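Side-chain contact in Tas1 (Pseudomonas aeruginosa, PDB 6OX6), which pyrophosphorylates adenosine nucleotides to make (p)ppApp, depleting ADP and ATP in competitor cells as a type VI secretion toxin: residues Leu343-Val348 with Tyr371-Glu376. Residues are numbered along the deposited sequence; the frame is centred on the assembly and turned at random.
Sequences LGYSGV and YAKESE. With ACT (acetate ion), chain I.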
ATOM      1  N   LEU A 343      -4.483 -11.004   3.674  1.00 18.42           N
ATOM      2  CA  LEU A 343      -5.593 -10.954   2.738  1.00 15.76           C
ATOM      3  C   LEU A 343      -5.291 -11.626   1.399  1.00 16.33           C
ATOM      4  O   LEU A 343      -6.158 -11.627   0.531  1.00 19.02           O
ATOM      5  CB  LEU A 343      -6.001  -9.499   2.495  1.00 15.23           C
ATOM      6  CG  LEU A 343      -6.314  -8.643   3.743  1.00 20.29           C
ATOM      7  CD1 LEU A 343      -6.940  -7.288   3.291  1.00 17.58           C
ATOM      8  CD2 LEU A 343      -7.194  -9.326   4.730  1.00 22.17           C
ATOM      9  N   GLY A 344      -4.102 -12.184   1.203  1.00 17.85           N
ATOM     10  CA  GLY A 344      -3.837 -12.989   0.014  1.00 19.53           C
ATOM     11  C   GLY A 344      -3.707 -12.223  -1.283  1.00 20.71           C
ATOM     12  O   GLY A 344      -3.706 -12.837  -2.359  1.00 20.32           O
ATOM     13  N   TYR A 345      -3.549 -10.907  -1.217  1.00 17.98           N
ATOM     14  CA  TYR A 345      -3.380 -10.118  -2.422  1.00 18.14           C
ATOM     15  C   TYR A 345      -1.979 -10.351  -3.003  1.00 20.52           C
ATOM     16  O   TYR A 345      -1.060 -10.794  -2.306  1.00 23.01           O
ATOM     17  CB  TYR A 345      -3.622  -8.634  -2.092  1.00 18.24           C
ATOM     18  CG  TYR A 345      -3.516  -7.669  -3.269  1.00 26.11           C
ATOM     19  CD1 TYR A 345      -2.554  -6.672  -3.278  1.00 38.25           C
ATOM     20  CD2 TYR A 345      -4.368  -7.775  -4.363  1.00 27.44           C
ATOM     21  CE1 TYR A 345      -2.439  -5.784  -4.355  1.00 44.64           C
ATOM     22  CE2 TYR A 345      -4.277  -6.899  -5.436  1.00 36.30           C
ATOM     23  CZ  TYR A 345      -3.312  -5.903  -5.414  1.00 46.81           C
ATOM     24  OH  TYR A 345      -3.184  -5.032  -6.459  1.00 56.55           O
ATOM     25  N   SER A 346      -1.831 -10.110  -4.311  1.00 20.49           N
ATOM     26  CA  SER A 346      -0.509 -10.124  -4.934  1.00 28.29           C
ATOM     27  C   SER A 346      -0.388  -8.961  -5.908  1.00 26.76           C
ATOM     28  O   SER A 346      -1.380  -8.497  -6.468  1.00 25.97           O
ATOM     29  CB  SER A 346      -0.205 -11.456  -5.659  1.00 34.95           C
ATOM     30  OG  SER A 346      -1.257 -11.812  -6.538  1.00 36.13           O
ATOM     31  N   GLY A 347       0.832  -8.481  -6.092  1.00 29.75           N
ATOM     32  CA  GLY A 347       1.067  -7.284  -6.875  1.00 26.82           C
ATOM     33  C   GLY A 347       2.388  -6.655  -6.476  1.00 29.39           C
ATOM     34  O   GLY A 347       3.106  -7.151  -5.612  1.00 26.95           O
ATOM     35  N   VAL A 348       2.695  -5.536  -7.121  1.00 30.16           N
ATOM     36  CA  VAL A 348       3.939  -4.817  -6.874  1.00 29.00           C
ATOM     37  C   VAL A 348       3.603  -3.388  -6.526  1.00 27.78           C
ATOM     38  O   VAL A 348       2.731  -2.779  -7.156  1.00 28.31           O
ATOM     39  CB  VAL A 348       4.885  -4.843  -8.092  1.00 28.09           C
ATOM     40  CG1 VAL A 348       6.105  -3.916  -7.865  1.00 30.20           C
ATOM     41  CG2 VAL A 348       5.298  -6.246  -8.370  1.00 29.30           C
ATOM     42  N   TYR A 371      -8.935  -6.833 -11.904  1.00 22.27           N
ATOM     43  CA  TYR A 371     -10.318  -7.273 -11.985  1.00 23.93           C
ATOM     44  C   TYR A 371     -10.804  -7.775 -10.634  1.00 24.72           C
ATOM     45  O   TYR A 371     -11.891  -7.418 -10.166  1.00 24.29           O
ATOM     46  CB  TYR A 371     -10.439  -8.381 -13.034  1.00 22.77           C
ATOM     47  CG  TYR A 371     -11.824  -8.918 -13.187  1.00 24.47           C
ATOM     48  CD1 TYR A 371     -12.166 -10.179 -12.710  1.00 30.00           C
ATOM     49  CD2 TYR A 371     -12.802  -8.165 -13.811  1.00 26.74           C
ATOM     50  CE1 TYR A 371     -13.459 -10.673 -12.860  1.00 28.75           C
ATOM     51  CE2 TYR A 371     -14.084  -8.632 -13.959  1.00 29.91           C
ATOM     52  CZ  TYR A 371     -14.404  -9.886 -13.479  1.00 33.01           C
ATOM     53  OH  TYR A 371     -15.689 -10.334 -13.640  1.00 37.98           O
ATOM     54  N   ALA A 372      -9.983  -8.593  -9.986  1.00 22.98           N
ATOM     55  CA  ALA A 372     -10.389  -9.215  -8.737  1.00 25.80           C
ATOM     56  C   ALA A 372     -10.538  -8.186  -7.631  1.00 23.51           C
ATOM     57  O   ALA A 372     -11.507  -8.231  -6.860  1.00 23.14           O
ATOM     58  CB  ALA A 372      -9.372 -10.280  -8.344  1.00 23.43           C
ATOM     59  N   LYS A 373      -9.600  -7.250  -7.545  1.00 22.97           N
ATOM     60  CA  LYS A 373      -9.554  -6.364  -6.400  1.00 25.15           C
ATOM     61  C   LYS A 373     -10.505  -5.177  -6.529  1.00 25.56           C
ATOM     62  O   LYS A 373     -11.204  -4.844  -5.568  1.00 22.32           O
ATOM     63  CB  LYS A 373      -8.129  -5.858  -6.194  1.00 23.05           C
ATOM     64  CG  LYS A 373      -8.045  -4.751  -5.155  1.00 24.66           C
ATOM     65  CD  LYS A 373      -6.615  -4.212  -5.081  1.00 32.82           C
ATOM     66  CE  LYS A 373      -6.548  -2.973  -4.211  1.00 39.61           C
ATOM     67  NZ  LYS A 373      -5.168  -2.457  -4.106  1.00 46.86           N
ATOM     68  N   GLU A 374     -10.526  -4.510  -7.683  1.00 25.11           N
ATOM     69  CA  GLU A 374     -11.218  -3.235  -7.817  1.00 20.57           C
ATOM     70  C   GLU A 374     -12.672  -3.417  -8.272  1.00 21.39           C
ATOM     71  O   GLU A 374     -13.031  -4.377  -8.958  1.00 23.37           O
ATOM     72  CB  GLU A 374     -10.499  -2.336  -8.815  1.00 27.44           C
ATOM     73  CG  GLU A 374      -9.013  -2.189  -8.600  1.00 33.36           C
ATOM     74  CD  GLU A 374      -8.669  -1.242  -7.448  1.00 44.12           C
ATOM     75  OE1 GLU A 374      -9.578  -0.853  -6.672  1.00 44.35           O
ATOM     76  OE2 GLU A 374      -7.476  -0.883  -7.330  1.00 51.58           O
ATOM     77  N   SER A 375     -13.507  -2.450  -7.906  1.00 25.19           N
ATOM     78  CA  SER A 375     -14.857  -2.400  -8.452  1.00 24.59           C
ATOM     79  C   SER A 375     -14.805  -2.369  -9.972  1.00 23.89           C
ATOM     80  O   SER A 375     -13.793  -2.004 -10.581  1.00 23.87           O
ATOM     81  CB  SER A 375     -15.598  -1.160  -7.940  1.00 30.81           C
ATOM     82  OG  SER A 375     -15.049   0.027  -8.523  1.00 30.22           O
ATOM     83  N   GLU A 376     -15.917  -2.749 -10.597  1.00 24.69           N
ATOM     84  CA  GLU A 376     -15.972  -2.745 -12.058  1.00 27.79           C
ATOM     85  C   GLU A 376     -15.596  -1.382 -12.635  1.00 29.21           C
ATOM     86  O   GLU A 376     -14.792  -1.301 -13.576  1.00 29.64           O
ATOM     87  CB  GLU A 376     -17.359  -3.161 -12.551  1.00 32.19           C
ATOM     88  CG  GLU A 376     -17.551  -2.893 -14.029  1.00 34.99           C
ATOM     89  CD  GLU A 376     -18.902  -3.356 -14.543  1.00 43.69           C
ATOM     90  OE1 GLU A 376     -19.660  -3.989 -13.775  1.00 47.06           O
ATOM     91  OE2 GLU A 376     -19.178  -3.137 -15.737  1.00 48.34           O
TER
HETATM   92  C   ACT I 507      -3.999  -1.836  -7.559  1.00 66.35           C
HETATM   93  O   ACT I 507      -4.020  -1.564  -6.321  1.00 65.83           O
HETATM   94  OXT ACT I 507      -4.899  -1.638  -8.426  1.00 65.12           O
HETATM   95  CH3 ACT I 507      -2.659  -2.507  -8.074  1.00 66.03           C
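The Tyr345 ring meets the aliphatic chain of Lys373 obliquely, and the methyl group of a bound acetate sits at the ring edge, near its plane. The closest approach is Tyr345 CE2 to Lys373 CD, 3.6 Å. CZ lies almost as near the same carbon, and CB of Lys373 is 4.1 Å from CE2. The two side chains cross at about a right angle, with mainly CD of Lys373 against the CE2-CZ side of the ring. It is a van der Waals contact between ring carbons and methylenes. The first torsion of Tyr345 places CG opposite the backbone N (chi1 -179°), which sends the ring from the loop toward the end of helix 367-373. Lys373 is extended along its whole length. That shape carries the ammonium past the ring to the acetate. Lys373 NZ donates a hydrogen bond to acetate O, 2.6 Å. The charge pairing should strengthen this bond. The acetate methyl carbon CH3 is 3.0 Å from Tyr345 OH. This is tight and no hydrogen bond, so the exact orientation of the acetate is doubtful. The weak hydrogen bond of the hydroxyl is with Asn365 ND2. Glu374 OE2 comes to 2.9 Å from acetate OXT. Tyr430 of helix 419-435 meets the Tyr345 ring with planes at about 55° and also touches Lys373. Arg60 of the Pa14_01140 chain packs on Tyr345. The acetate probably comes from the crystallisation liquor, though it may mark an anion-accepting pocket. The arrangement is a surface contact between the loop leading into strand 347-353 and the C-terminal end of helix 367-373. It belongs to a mixed five-stranded sheet flanked by helices, consistent with the RelA/SpoT-like alarmone synthetase fold.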